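Local atomic coordinates of tyrosine specific protein phosphatase, putative (Trypanosoma brucei, PDB entry 3M4U), a protein that dephosphorylates the nucleolar protein NOPP44/46 and acts as a life cycle switch, probably hydrolysing phosphotyrosine as other protein tyrosine phosphatases do. Residues R23-L28 with A265-R270; L86-T91 with A245-E250; G201-A206 with Y280-M285. All coordinates share one frame; numbering follows the deposited sequence.

Contact 1 (R23-L28 with A265-R270)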
ATOM      1  N   ARG A  23     -10.562  17.740 -12.467  1.00 47.43           N
ATOM      2  CA  ARG A  23     -11.732  17.147 -13.111  1.00 48.98           C
ATOM      3  C   ARG A  23     -11.511  15.678 -13.463  1.00 48.88           C
ATOM      4  O   ARG A  23     -12.462  14.898 -13.520  1.00 48.40           O
ATOM      5  CB  ARG A  23     -12.256  17.975 -14.298  1.00 53.09           C
ATOM      6  CG  ARG A  23     -11.371  18.019 -15.527  1.00 55.00           C
ATOM      7  CD  ARG A  23     -11.955  18.960 -16.593  1.00 55.39           C
ATOM      8  NE  ARG A  23     -10.940  19.319 -17.580  1.00 50.91           N
ATOM      9  CZ  ARG A  23     -10.155  20.380 -17.469  1.00 46.68           C
ATOM     10  NH1 ARG A  23     -10.303  21.189 -16.425  1.00 48.02           N
ATOM     11  NH2 ARG A  23      -9.238  20.634 -18.397  1.00 46.01           N
ATOM     12  N   GLU A  24     -10.258  15.289 -13.676  1.00 49.88           N
ATOM     13  CA  GLU A  24      -9.954  13.871 -13.829  1.00 48.37           C
ATOM     14  C   GLU A  24     -10.317  13.119 -12.550  1.00 48.34           C
ATOM     15  O   GLU A  24     -10.929  12.047 -12.600  1.00 50.35           O
ATOM     16  CB  GLU A  24      -8.475  13.652 -14.146  1.00 51.33           C
ATOM     17  CG  GLU A  24      -8.094  13.880 -15.600  1.00 53.16           C
ATOM     18  CD  GLU A  24      -6.701  13.373 -15.912  1.00 53.10           C
ATOM     19  OE1 GLU A  24      -5.904  13.232 -14.954  1.00 53.15           O
ATOM     20  OE2 GLU A  24      -6.401  13.116 -17.103  1.00 52.08           O
ATOM     21  N   PHE A  25      -9.943  13.685 -11.405  1.00 46.01           N
ATOM     22  CA  PHE A  25     -10.136  12.998 -10.134  1.00 47.09           C
ATOM     23  C   PHE A  25     -11.616  12.878  -9.772  1.00 49.32           C
ATOM     24  O   PHE A  25     -12.070  11.808  -9.352  1.00 44.01           O
ATOM     25  CB  PHE A  25      -9.345  13.671  -9.007  1.00 45.61           C
ATOM     26  CG  PHE A  25      -9.229  12.824  -7.778  1.00 44.46           C
ATOM     27  CD1 PHE A  25      -8.555  11.609  -7.827  1.00 42.58           C
ATOM     28  CD2 PHE A  25      -9.806  13.226  -6.579  1.00 41.57           C
ATOM     29  CE1 PHE A  25      -8.450  10.802  -6.692  1.00 43.22           C
ATOM     30  CE2 PHE A  25      -9.714  12.426  -5.433  1.00 43.17           C
ATOM     31  CZ  PHE A  25      -9.038  11.214  -5.488  1.00 44.85           C
ATOM     32  N   VAL A  26     -12.360  13.971  -9.938  1.00 47.04           N
ATOM     33  CA  VAL A  26     -13.808  13.938  -9.766  1.00 46.48           C
ATOM     34  C   VAL A  26     -14.420  12.776 -10.555  1.00 48.15           C
ATOM     35  O   VAL A  26     -15.241  12.009 -10.032  1.00 46.96           O
ATOM     36  CB  VAL A  26     -14.461  15.272 -10.219  1.00 55.77           C
ATOM     37  CG1 VAL A  26     -15.983  15.162 -10.240  1.00 48.71           C
ATOM     38  CG2 VAL A  26     -14.000  16.435  -9.330  1.00 48.55           C
ATOM     39  N   GLN A  27     -14.013  12.640 -11.813  1.00 46.21           N
ATOM     40  CA  GLN A  27     -14.505  11.546 -12.643  1.00 48.50           C
ATOM     41  C   GLN A  27     -14.106  10.188 -12.059  1.00 53.12           C
ATOM     42  O   GLN A  27     -14.928   9.259 -11.994  1.00 51.52           O
ATOM     43  CB  GLN A  27     -14.009  11.684 -14.086  1.00 50.53           C
ATOM     44  CG  GLN A  27     -14.411  10.527 -15.016  1.00 55.57           C
ATOM     45  CD  GLN A  27     -14.095  10.797 -16.503  1.00 63.82           C
ATOM     46  OE1 GLN A  27     -13.517   9.952 -17.188  1.00 56.38           O
ATOM     47  NE2 GLN A  27     -14.487  11.973 -16.998  1.00 56.13           N
ATOM     48  N   LEU A  28     -12.844  10.076 -11.640  1.00 48.55           N
ATOM     49  CA  LEU A  28     -12.347   8.839 -11.047  1.00 46.68           C
ATOM     50  C   LEU A  28     -13.110   8.499  -9.752  1.00 48.69           C
ATOM     51  O   LEU A  28     -13.359   7.326  -9.457  1.00 38.23           O
ATOM     52  CB  LEU A  28     -10.833   8.913 -10.802  1.00 44.59           C
ATOM     53  CG  LEU A  28      -9.892   8.826 -12.013  1.00 44.00           C
ATOM     54  CD1 LEU A  28      -8.493   9.298 -11.669  1.00 43.88           C
ATOM     55  CD2 LEU A  28      -9.853   7.422 -12.578  1.00 41.58           C
ATOM     56  N   ALA A 265      -7.991   1.535 -12.951  1.00 39.34           N
ATOM     57  CA  ALA A 265      -7.865   0.096 -12.799  1.00 37.29           C
ATOM     58  C   ALA A 265      -7.703  -0.248 -11.331  1.00 40.26           C
ATOM     59  O   ALA A 265      -8.262  -1.241 -10.864  1.00 41.56           O
ATOM     60  CB  ALA A 265      -6.690  -0.419 -13.599  1.00 40.36           C
ATOM     61  N   MET A 266      -6.953   0.579 -10.599  1.00 39.38           N
ATOM     62  CA  MET A 266      -6.784   0.356  -9.161  1.00 36.31           C
ATOM     63  C   MET A 266      -8.104   0.486  -8.404  1.00 39.06           C
ATOM     64  O   MET A 266      -8.440  -0.363  -7.568  1.00 39.76           O
ATOM     65  CB  MET A 266      -5.709   1.271  -8.552  1.00 31.63           C
ATOM     66  CG  MET A 266      -4.278   0.767  -8.769  1.00 34.01           C
ATOM     67  SD  MET A 266      -3.039   1.689  -7.836  1.00 33.32           S
ATOM     68  CE  MET A 266      -3.494   3.390  -8.220  1.00 33.33           C
ATOM     69  N   LYS A 267      -8.852   1.542  -8.699  1.00 37.11           N
ATOM     70  CA  LYS A 267     -10.124   1.772  -8.021  1.00 39.60           C
ATOM     71  C   LYS A 267     -11.121   0.640  -8.300  1.00 41.43           C
ATOM     72  O   LYS A 267     -11.972   0.327  -7.469  1.00 38.67           O
ATOM     73  CB  LYS A 267     -10.701   3.117  -8.432  1.00 37.03           C
ATOM     74  CG  LYS A 267      -9.950   4.288  -7.834  1.00 38.07           C
ATOM     75  CD  LYS A 267     -10.551   5.612  -8.238  1.00 34.89           C
ATOM     76  CE  LYS A 267     -10.052   6.749  -7.359  1.00 36.54           C
ATOM     77  NZ  LYS A 267     -10.437   6.557  -5.943  1.00 39.35           N
ATOM     78  N   GLN A 268     -10.985   0.020  -9.467  1.00 41.86           N
ATOM     79  CA  GLN A 268     -11.829  -1.101  -9.856  1.00 46.19           C
ATOM     80  C   GLN A 268     -11.505  -2.353  -9.025  1.00 46.83           C
ATOM     81  O   GLN A 268     -12.383  -3.181  -8.757  1.00 47.01           O
ATOM     82  CB  GLN A 268     -11.637  -1.394 -11.349  1.00 43.23           C
ATOM     83  CG  GLN A 268     -12.761  -2.197 -11.978  1.00 54.86           C
ATOM     84  CD  GLN A 268     -12.504  -3.694 -11.962  1.00 61.21           C
ATOM     85  OE1 GLN A 268     -11.355  -4.136 -11.922  1.00 61.21           O
ATOM     86  NE2 GLN A 268     -13.579  -4.485 -12.004  1.00 62.18           N
ATOM     87  N   LYS A 269     -10.245  -2.484  -8.623  1.00 39.48           N
ATOM     88  CA  LYS A 269      -9.796  -3.677  -7.912  1.00 45.13           C
ATOM     89  C   LYS A 269      -9.972  -3.580  -6.394  1.00 43.77           C
ATOM     90  O   LYS A 269     -10.122  -4.592  -5.702  1.00 40.26           O
ATOM     91  CB  LYS A 269      -8.341  -3.969  -8.255  1.00 37.53           C
ATOM     92  CG  LYS A 269      -8.093  -4.156  -9.729  1.00 37.76           C
ATOM     93  CD  LYS A 269      -6.628  -4.421  -9.976  1.00 37.49           C
ATOM     94  CE  LYS A 269      -6.339  -4.620 -11.450  1.00 37.76           C
ATOM     95  NZ  LYS A 269      -6.821  -5.950 -11.920  1.00 41.22           N
ATOM     96  N   ARG A 270      -9.947  -2.355  -5.888  1.00 40.82           N
ATOM     97  CA  ARG A 270     -10.102  -2.106  -4.468  1.00 39.65           C
ATOM     98  C   ARG A 270     -10.697  -0.708  -4.307  1.00 39.73           C
ATOM     99  O   ARG A 270     -10.013   0.299  -4.509  1.00 39.51           O
ATOM    100  CB  ARG A 270      -8.756  -2.254  -3.724  1.00 32.27           C
ATOM    101  CG  ARG A 270      -8.850  -2.032  -2.210  1.00 34.77           C
ATOM    102  CD  ARG A 270      -7.560  -2.420  -1.444  1.00 35.47           C
ATOM    103  NE  ARG A 270      -7.579  -1.904  -0.066  1.00 31.72           N
ATOM    104  CZ  ARG A 270      -8.212  -2.480   0.959  1.00 36.69           C
ATOM    105  NH1 ARG A 270      -8.890  -3.619   0.788  1.00 37.50           N
ATOM    106  NH2 ARG A 270      -8.170  -1.918   2.165  1.00 31.66           N
TER
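K267 reaches F25 and L28 because its aliphatic chain is stretched out, with chi2 and chi3 both near 180° after CG is set beside the backbone N, and turns only at the last bond (chi4 -62°). F25 has CG anti to the backbone N (chi1 -165°), which brings CE1 to 4.4 Å from K267 CE, an oblique approach to a ring that also meets the ring of Y280. L28 is met closer in: its CB lies 4.1 Å from K267 CE, while the carbonyl atom L28 O sits 3.5 Å from K267 CD. The lysine methylenes therefore run alongside the backbone and first side-chain carbon of L28, on the way to the ring of F25.

The contact joins the N-terminal helix 14-31 to the last turn of helix 258-269, and it is buried although no hydrogen bond crosses between the segments. Past the bend at chi4, the ammonium group bonds to OE1 of Q29, the residue after L28 on helix 14-31, and to the carbonyl oxygens of M273 and V274. R270, three residues before M273, is the first to leave helical geometry, and its guanidinium group bonds to the carbonyls of A231 and G232 in the loop of the phosphatase signature motif.

Chemically, K267 plays two parts. Its CD and CE serve as apolar packing material against L28 and F25, while NZ, gripped by three oxygen acceptors, satisfies its polarity inside the protein, an environment in which the neutral oxygens would probably still favour the charged ammonium form.

Contact 2 (L86-T91 with A245-E250)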
ATOM      1  N   LEU A  86      -1.561  -5.473 -12.272  1.00 42.83           N
ATOM      2  CA  LEU A  86      -1.676  -4.534 -13.390  1.00 41.56           C
ATOM      3  C   LEU A  86      -0.699  -4.942 -14.493  1.00 46.62           C
ATOM      4  O   LEU A  86      -0.128  -4.105 -15.201  1.00 43.05           O
ATOM      5  CB  LEU A  86      -1.411  -3.099 -12.919  1.00 40.81           C
ATOM      6  CG  LEU A  86      -2.226  -2.532 -11.741  1.00 40.57           C
ATOM      7  CD1 LEU A  86      -1.509  -1.346 -11.092  1.00 35.33           C
ATOM      8  CD2 LEU A  86      -3.642  -2.148 -12.128  1.00 36.51           C
ATOM      9  N   ASP A  87      -0.523  -6.254 -14.621  1.00 47.20           N
ATOM     10  CA  ASP A  87       0.418  -6.848 -15.556  1.00 43.23           C
ATOM     11  C   ASP A  87       1.779  -6.169 -15.561  1.00 47.24           C
ATOM     12  O   ASP A  87       2.241  -5.691 -16.597  1.00 49.80           O
ATOM     13  CB  ASP A  87      -0.146  -6.901 -16.980  1.00 46.48           C
ATOM     14  CG  ASP A  87       0.663  -7.839 -17.883  1.00 60.57           C
ATOM     15  OD1 ASP A  87       1.180  -8.871 -17.371  1.00 57.38           O
ATOM     16  OD2 ASP A  87       0.788  -7.543 -19.096  1.00 62.46           O
ATOM     17  N   LEU A  88       2.430  -6.150 -14.405  1.00 45.29           N
ATOM     18  CA  LEU A  88       3.797  -5.647 -14.312  1.00 42.00           C
ATOM     19  C   LEU A  88       4.704  -6.746 -13.770  1.00 40.69           C
ATOM     20  O   LEU A  88       4.228  -7.816 -13.410  1.00 41.88           O
ATOM     21  CB  LEU A  88       3.843  -4.430 -13.394  1.00 41.46           C
ATOM     22  CG  LEU A  88       2.712  -3.415 -13.559  1.00 47.17           C
ATOM     23  CD1 LEU A  88       2.294  -2.912 -12.186  1.00 48.77           C
ATOM     24  CD2 LEU A  88       3.096  -2.246 -14.474  1.00 39.17           C
ATOM     25  N   PRO A  89       6.020  -6.488 -13.716  1.00 43.80           N
ATOM     26  CA  PRO A  89       6.923  -7.457 -13.093  1.00 40.28           C
ATOM     27  C   PRO A  89       6.397  -7.891 -11.729  1.00 43.11           C
ATOM     28  O   PRO A  89       6.502  -9.065 -11.370  1.00 47.26           O
ATOM     29  CB  PRO A  89       8.226  -6.662 -12.930  1.00 47.13           C
ATOM     30  CG  PRO A  89       8.203  -5.679 -14.043  1.00 44.89           C
ATOM     31  CD  PRO A  89       6.747  -5.341 -14.294  1.00 47.95           C
ATOM     32  N   HIS A  90       5.827  -6.952 -10.983  1.00 45.12           N
ATOM     33  CA  HIS A  90       5.282  -7.249  -9.660  1.00 40.31           C
ATOM     34  C   HIS A  90       3.760  -7.156  -9.603  1.00 42.43           C
ATOM     35  O   HIS A  90       3.136  -6.341 -10.300  1.00 40.71           O
ATOM     36  CB  HIS A  90       5.869  -6.297  -8.624  1.00 36.11           C
ATOM     37  CG  HIS A  90       7.359  -6.355  -8.533  1.00 42.77           C
ATOM     38  ND1 HIS A  90       8.034  -7.463  -8.078  1.00 44.68           N
ATOM     39  CD2 HIS A  90       8.310  -5.431  -8.820  1.00 41.28           C
ATOM     40  CE1 HIS A  90       9.333  -7.230  -8.095  1.00 41.21           C
ATOM     41  NE2 HIS A  90       9.522  -6.002  -8.540  1.00 42.25           N
ATOM     42  N   THR A  91       3.171  -7.999  -8.760  1.00 40.02           N
ATOM     43  CA  THR A  91       1.774  -7.837  -8.360  1.00 40.41           C
ATOM     44  C   THR A  91       1.771  -7.401  -6.889  1.00 36.64           C
ATOM     45  O   THR A  91       2.766  -7.574  -6.186  1.00 33.53           O
ATOM     46  CB  THR A  91       0.931  -9.132  -8.585  1.00 39.78           C
ATOM     47  OG1 THR A  91       1.380 -10.178  -7.709  1.00 45.79           O
ATOM     48  CG2 THR A  91       1.064  -9.610 -10.019  1.00 41.39           C
ATOM     49  N   ALA A 245       3.167   3.666 -13.172  1.00 35.78           N
ATOM     50  CA  ALA A 245       3.407   4.674 -14.195  1.00 40.89           C
ATOM     51  C   ALA A 245       4.887   4.767 -14.565  1.00 38.88           C
ATOM     52  O   ALA A 245       5.218   4.933 -15.729  1.00 37.15           O
ATOM     53  CB  ALA A 245       2.858   6.013 -13.770  1.00 32.20           C
ATOM     54  N   LEU A 246       5.774   4.647 -13.583  1.00 40.78           N
ATOM     55  CA  LEU A 246       7.209   4.649 -13.873  1.00 38.62           C
ATOM     56  C   LEU A 246       7.545   3.492 -14.794  1.00 45.56           C
ATOM     57  O   LEU A 246       8.332   3.624 -15.733  1.00 47.32           O
ATOM     58  CB  LEU A 246       8.030   4.492 -12.599  1.00 34.96           C
ATOM     59  CG  LEU A 246       8.159   5.721 -11.713  1.00 43.04           C
ATOM     60  CD1 LEU A 246       9.350   5.543 -10.767  1.00 47.07           C
ATOM     61  CD2 LEU A 246       8.343   6.946 -12.580  1.00 47.60           C
ATOM     62  N   LEU A 247       6.944   2.349 -14.499  1.00 43.47           N
ATOM     63  CA  LEU A 247       7.159   1.152 -15.278  1.00 45.67           C
ATOM     64  C   LEU A 247       6.783   1.426 -16.738  1.00 45.42           C
ATOM     65  O   LEU A 247       7.573   1.160 -17.637  1.00 52.54           O
ATOM     66  CB  LEU A 247       6.336   0.015 -14.670  1.00 49.44           C
ATOM     67  CG  LEU A 247       6.474  -1.419 -15.168  1.00 50.93           C
ATOM     68  CD1 LEU A 247       5.683  -1.590 -16.459  1.00 52.23           C
ATOM     69  CD2 LEU A 247       7.938  -1.813 -15.341  1.00 51.76           C
ATOM     70  N   HIS A 248       5.595   1.982 -16.965  1.00 40.08           N
ATOM     71  CA  HIS A 248       5.170   2.424 -18.303  1.00 45.92           C
ATOM     72  C   HIS A 248       6.157   3.385 -18.981  1.00 47.41           C
ATOM     73  O   HIS A 248       6.305   3.375 -20.201  1.00 52.13           O
ATOM     74  CB  HIS A 248       3.798   3.100 -18.250  1.00 40.66           C
ATOM     75  CG  HIS A 248       2.656   2.149 -18.093  1.00 42.36           C
ATOM     76  ND1 HIS A 248       2.622   1.177 -17.116  1.00 46.16           N
ATOM     77  CD2 HIS A 248       1.488   2.035 -18.772  1.00 45.72           C
ATOM     78  CE1 HIS A 248       1.493   0.498 -17.207  1.00 47.13           C
ATOM     79  NE2 HIS A 248       0.785   1.002 -18.205  1.00 43.26           N
ATOM     80  N   ILE A 249       6.808   4.229 -18.197  1.00 42.61           N
ATOM     81  CA  ILE A 249       7.832   5.112 -18.730  1.00 49.28           C
ATOM     82  C   ILE A 249       9.071   4.332 -19.189  1.00 52.51           C
ATOM     83  O   ILE A 249       9.559   4.523 -20.303  1.00 53.12           O
ATOM     84  CB  ILE A 249       8.245   6.168 -17.710  1.00 45.59           C
ATOM     85  CG1 ILE A 249       7.042   7.019 -17.324  1.00 41.00           C
ATOM     86  CG2 ILE A 249       9.342   7.047 -18.281  1.00 46.95           C
ATOM     87  CD1 ILE A 249       7.399   8.135 -16.389  1.00 44.27           C
ATOM     88  N   GLU A 250       9.571   3.450 -18.329  1.00 56.94           N
ATOM     89  CA  GLU A 250      10.735   2.622 -18.657  1.00 52.40           C
ATOM     90  C   GLU A 250      10.492   1.716 -19.865  1.00 55.80           C
ATOM     91  O   GLU A 250      11.420   1.412 -20.607  1.00 57.87           O
ATOM     92  CB  GLU A 250      11.165   1.800 -17.442  1.00 45.11           C
ATOM     93  CG  GLU A 250      11.828   2.647 -16.355  1.00 56.76           C
ATOM     94  CD  GLU A 250      11.845   1.977 -14.979  1.00 63.64           C
ATOM     95  OE1 GLU A 250      11.531   0.763 -14.885  1.00 62.22           O
ATOM     96  OE2 GLU A 250      12.164   2.678 -13.988  1.00 57.92           O
TER
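L88 and P89 pack on L247 where a beta-hairpin of the tyrosine phosphatase fold, strands 81-84 and 92-95 with their connecting loop, meets the end of helix 234-250, the helix that follows the signature loop. The two leucines lie alongside each other, their side chains pointing oppositely. Their closest atoms, L88 CD2 and L247 CD1, are modelled 3.3 Å apart, shorter than a normal contact between methyl groups; because chi2 of L88 (141°) is also away from a staggered value, the exact placement of its CD2 is doubtful. P89 adds a second touch, with its CD 3.9 Å from L247 CD2. The two methyls of L247 are thus shared out, one to each loop residue; CG is set anti to the backbone N (chi1 -173°), which carries both toward the loop.

In the next shell, Y243, one turn before L247, touches both L88 and P89, and A244 packs against L88 as well. H248 closes the patch on the helix side, where the L88 CD2 methyl, as placed, lies at the edge of its ring and near its plane. That ring is tied to its own helix by a hydrogen bond between H248 ND1 and A244 O.

Contact 3 (G201-A206 with Y280-M285)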
ATOM      1  N   GLY A 201      -2.651  12.429   3.267  1.00 34.84           N
ATOM      2  CA  GLY A 201      -1.677  13.405   2.794  1.00 30.75           C
ATOM      3  C   GLY A 201      -0.683  12.887   1.764  1.00 36.14           C
ATOM      4  O   GLY A 201      -0.920  11.860   1.107  1.00 29.79           O
ATOM      5  N   VAL A 202       0.431  13.611   1.626  1.00 31.44           N
ATOM      6  CA  VAL A 202       1.449  13.323   0.615  1.00 26.57           C
ATOM      7  C   VAL A 202       2.820  13.123   1.272  1.00 30.38           C
ATOM      8  O   VAL A 202       3.070  13.644   2.369  1.00 29.02           O
ATOM      9  CB  VAL A 202       1.560  14.486  -0.405  1.00 34.59           C
ATOM     10  CG1 VAL A 202       0.383  14.495  -1.373  1.00 28.96           C
ATOM     11  CG2 VAL A 202       1.657  15.820   0.331  1.00 34.46           C
ATOM     12  N   PRO A 203       3.716  12.376   0.601  1.00 27.19           N
ATOM     13  CA  PRO A 203       5.061  12.129   1.117  1.00 30.07           C
ATOM     14  C   PRO A 203       5.765  13.431   1.464  1.00 31.57           C
ATOM     15  O   PRO A 203       5.622  14.417   0.729  1.00 31.43           O
ATOM     16  CB  PRO A 203       5.759  11.437  -0.058  1.00 32.73           C
ATOM     17  CG  PRO A 203       4.660  10.760  -0.792  1.00 30.03           C
ATOM     18  CD  PRO A 203       3.507  11.724  -0.705  1.00 32.73           C
ATOM     19  N   GLU A 204       6.504  13.419   2.573  1.00 29.59           N
ATOM     20  CA  GLU A 204       7.188  14.602   3.089  1.00 35.78           C
ATOM     21  C   GLU A 204       8.553  14.856   2.442  1.00 40.66           C
ATOM     22  O   GLU A 204       9.232  15.830   2.775  1.00 44.28           O
ATOM     23  CB  GLU A 204       7.319  14.529   4.617  1.00 30.28           C
ATOM     24  CG  GLU A 204       6.015  14.858   5.337  1.00 34.54           C
ATOM     25  CD  GLU A 204       6.016  14.500   6.826  1.00 37.67           C
ATOM     26  OE1 GLU A 204       4.967  14.720   7.485  1.00 38.69           O
ATOM     27  OE2 GLU A 204       7.056  14.022   7.343  1.00 35.23           O
ATOM     28  N   SER A 205       8.950  13.979   1.522  1.00 39.94           N
ATOM     29  CA  SER A 205      10.191  14.155   0.764  1.00 37.79           C
ATOM     30  C   SER A 205      10.187  13.265  -0.473  1.00 40.85           C
ATOM     31  O   SER A 205       9.874  12.058  -0.399  1.00 37.94           O
ATOM     32  CB  SER A 205      11.416  13.855   1.633  1.00 39.69           C
ATOM     33  OG  SER A 205      11.993  12.590   1.340  1.00 34.47           O
ATOM     34  N   ALA A 206      10.544  13.858  -1.609  1.00 33.79           N
ATOM     35  CA  ALA A 206      10.603  13.115  -2.861  1.00 37.26           C
ATOM     36  C   ALA A 206      11.567  11.929  -2.786  1.00 39.93           C
ATOM     37  O   ALA A 206      11.324  10.873  -3.409  1.00 37.19           O
ATOM     38  CB  ALA A 206      10.988  14.030  -4.004  1.00 36.19           C
ATOM     39  N   TYR A 280      -3.369  11.952  -5.948  1.00 33.95           N
ATOM     40  CA  TYR A 280      -3.451  11.745  -7.384  1.00 30.58           C
ATOM     41  C   TYR A 280      -2.352  12.543  -8.043  1.00 35.10           C
ATOM     42  O   TYR A 280      -1.666  12.051  -8.935  1.00 36.46           O
ATOM     43  CB  TYR A 280      -4.817  12.215  -7.901  1.00 37.49           C
ATOM     44  CG  TYR A 280      -5.112  11.887  -9.359  1.00 41.74           C
ATOM     45  CD1 TYR A 280      -4.976  10.585  -9.839  1.00 37.97           C
ATOM     46  CD2 TYR A 280      -5.552  12.874 -10.250  1.00 40.60           C
ATOM     47  CE1 TYR A 280      -5.248  10.271 -11.154  1.00 41.13           C
ATOM     48  CE2 TYR A 280      -5.834  12.565 -11.580  1.00 41.58           C
ATOM     49  CZ  TYR A 280      -5.677  11.259 -12.023  1.00 43.83           C
ATOM     50  OH  TYR A 280      -5.946  10.920 -13.330  1.00 43.43           O
ATOM     51  N   ALA A 281      -2.177  13.775  -7.581  1.00 35.67           N
ATOM     52  CA  ALA A 281      -1.154  14.669  -8.113  1.00 36.32           C
ATOM     53  C   ALA A 281       0.263  14.099  -7.974  1.00 38.69           C
ATOM     54  O   ALA A 281       1.079  14.203  -8.895  1.00 33.80           O
ATOM     55  CB  ALA A 281      -1.248  16.020  -7.444  1.00 36.71           C
ATOM     56  N   VAL A 282       0.552  13.504  -6.820  1.00 36.23           N
ATOM     57  CA  VAL A 282       1.850  12.875  -6.591  1.00 35.67           C
ATOM     58  C   VAL A 282       2.224  11.917  -7.730  1.00 36.05           C
ATOM     59  O   VAL A 282       3.350  11.942  -8.238  1.00 34.92           O
ATOM     60  CB  VAL A 282       1.869  12.150  -5.219  1.00 36.24           C
ATOM     61  CG1 VAL A 282       2.993  11.117  -5.132  1.00 31.07           C
ATOM     62  CG2 VAL A 282       1.976  13.165  -4.106  1.00 35.19           C
ATOM     63  N   ILE A 283       1.267  11.093  -8.150  1.00 36.34           N
ATOM     64  CA  ILE A 283       1.514  10.143  -9.239  1.00 38.98           C
ATOM     65  C   ILE A 283       1.905  10.858 -10.538  1.00 39.97           C
ATOM     66  O   ILE A 283       2.854  10.446 -11.216  1.00 39.04           O
ATOM     67  CB  ILE A 283       0.299   9.207  -9.478  1.00 35.56           C
ATOM     68  CG1 ILE A 283      -0.144   8.583  -8.156  1.00 36.97           C
ATOM     69  CG2 ILE A 283       0.647   8.095 -10.457  1.00 31.93           C
ATOM     70  CD1 ILE A 283      -1.397   7.771  -8.281  1.00 35.89           C
ATOM     71  N   TYR A 284       1.182  11.924 -10.877  1.00 35.83           N
ATOM     72  CA  TYR A 284       1.510  12.711 -12.068  1.00 39.32           C
ATOM     73  C   TYR A 284       2.878  13.330 -11.930  1.00 39.02           C
ATOM     74  O   TYR A 284       3.647  13.376 -12.881  1.00 38.50           O
ATOM     75  CB  TYR A 284       0.490  13.828 -12.301  1.00 39.47           C
ATOM     76  CG  TYR A 284      -0.605  13.482 -13.273  1.00 37.31           C
ATOM     77  CD1 TYR A 284      -0.323  13.259 -14.617  1.00 40.88           C
ATOM     78  CD2 TYR A 284      -1.927  13.368 -12.847  1.00 36.30           C
ATOM     79  CE1 TYR A 284      -1.338  12.926 -15.524  1.00 40.79           C
ATOM     80  CE2 TYR A 284      -2.944  13.050 -13.740  1.00 40.14           C
ATOM     81  CZ  TYR A 284      -2.643  12.841 -15.080  1.00 40.23           C
ATOM     82  OH  TYR A 284      -3.648  12.524 -15.971  1.00 41.10           O
ATOM     83  N   MET A 285       3.178  13.799 -10.726  1.00 39.79           N
ATOM     84  CA  MET A 285       4.418  14.500 -10.484  1.00 37.56           C
ATOM     85  C   MET A 285       5.595  13.548 -10.517  1.00 41.62           C
ATOM     86  O   MET A 285       6.724  13.965 -10.737  1.00 43.49           O
ATOM     87  CB  MET A 285       4.371  15.208  -9.144  1.00 40.66           C
ATOM     88  CG  MET A 285       3.444  16.400  -9.076  1.00 42.30           C
ATOM     89  SD  MET A 285       3.544  17.089  -7.405  1.00 63.31           S
ATOM     90  CE  MET A 285       2.288  18.370  -7.480  1.00 65.08           C
TER
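Segment 201-206 passes V282 as an extended chain, V202 and P203 both having beta-like or polyproline-like angles, and comes nearest to helix 277-290 at V202, where V202 CA is 7.2 Å from V282 CA. Both loop side chains, V202 and P203, leave the backbone on the helix side, and V282 leaves the helix on the loop side.

One methyl of the helix does the touching. V282 CG2 lies 3.4 Å from V202 CG1, a close fit between methyls, and 4.0 Å from V202 CB. The same methyl, V282 CG2, meets the proline ring at P203 CD, again 4.0 Å away. In V282, chi1 is 161°, placing CG1 anti to the backbone N and CG2 beside it, and this choice aims CG2 into the angle between V202 and P203. The valine side chains meet at a slant; V202 puts CG1 forward toward the helix. Nothing polar links the two segments, and the patch is small and lies near the surface.

G201 to S205 form the later part of the WPD loop, which begins at W197-P198 and is the mobile active-site element in relatives; G201 O, accepting hydrogen bonds from W197 NE1 and Q279 NE2, ties the chain to helix 277-290 just before V202. S205 takes the N-cap position of helix 206-217, on which F209 touches both P203 and V282. The arrangement thus lies in a three-way junction: the segment after strand 187-194 runs along helix 277-290 before entering helix 206-217, whose first turns pack on the same valine.

In the fold
The three contacts lie about 17 to 18 Å apart, centre to centre, and share the successive helices 234-250, 258-269 and 277-290. Contacts 1 and 3 are joined by polar bonds: E24 OE1 lies 2.6 Å from Y284 OH and 2.8 Å from Y280 OH, probable hydrogen bonds that tie helix 14-31 to helix 277-290. Contacts 1 and 2 meet by packing, L86 CD2 being 3.7 Å from K269 CE. Contacts 2 and 3 do not touch. Contacts 2 and 3 frame the probable active site from the sides of helix 234-250 and of the WPD loop, while helix 258-269 of contact 1 packs beside them.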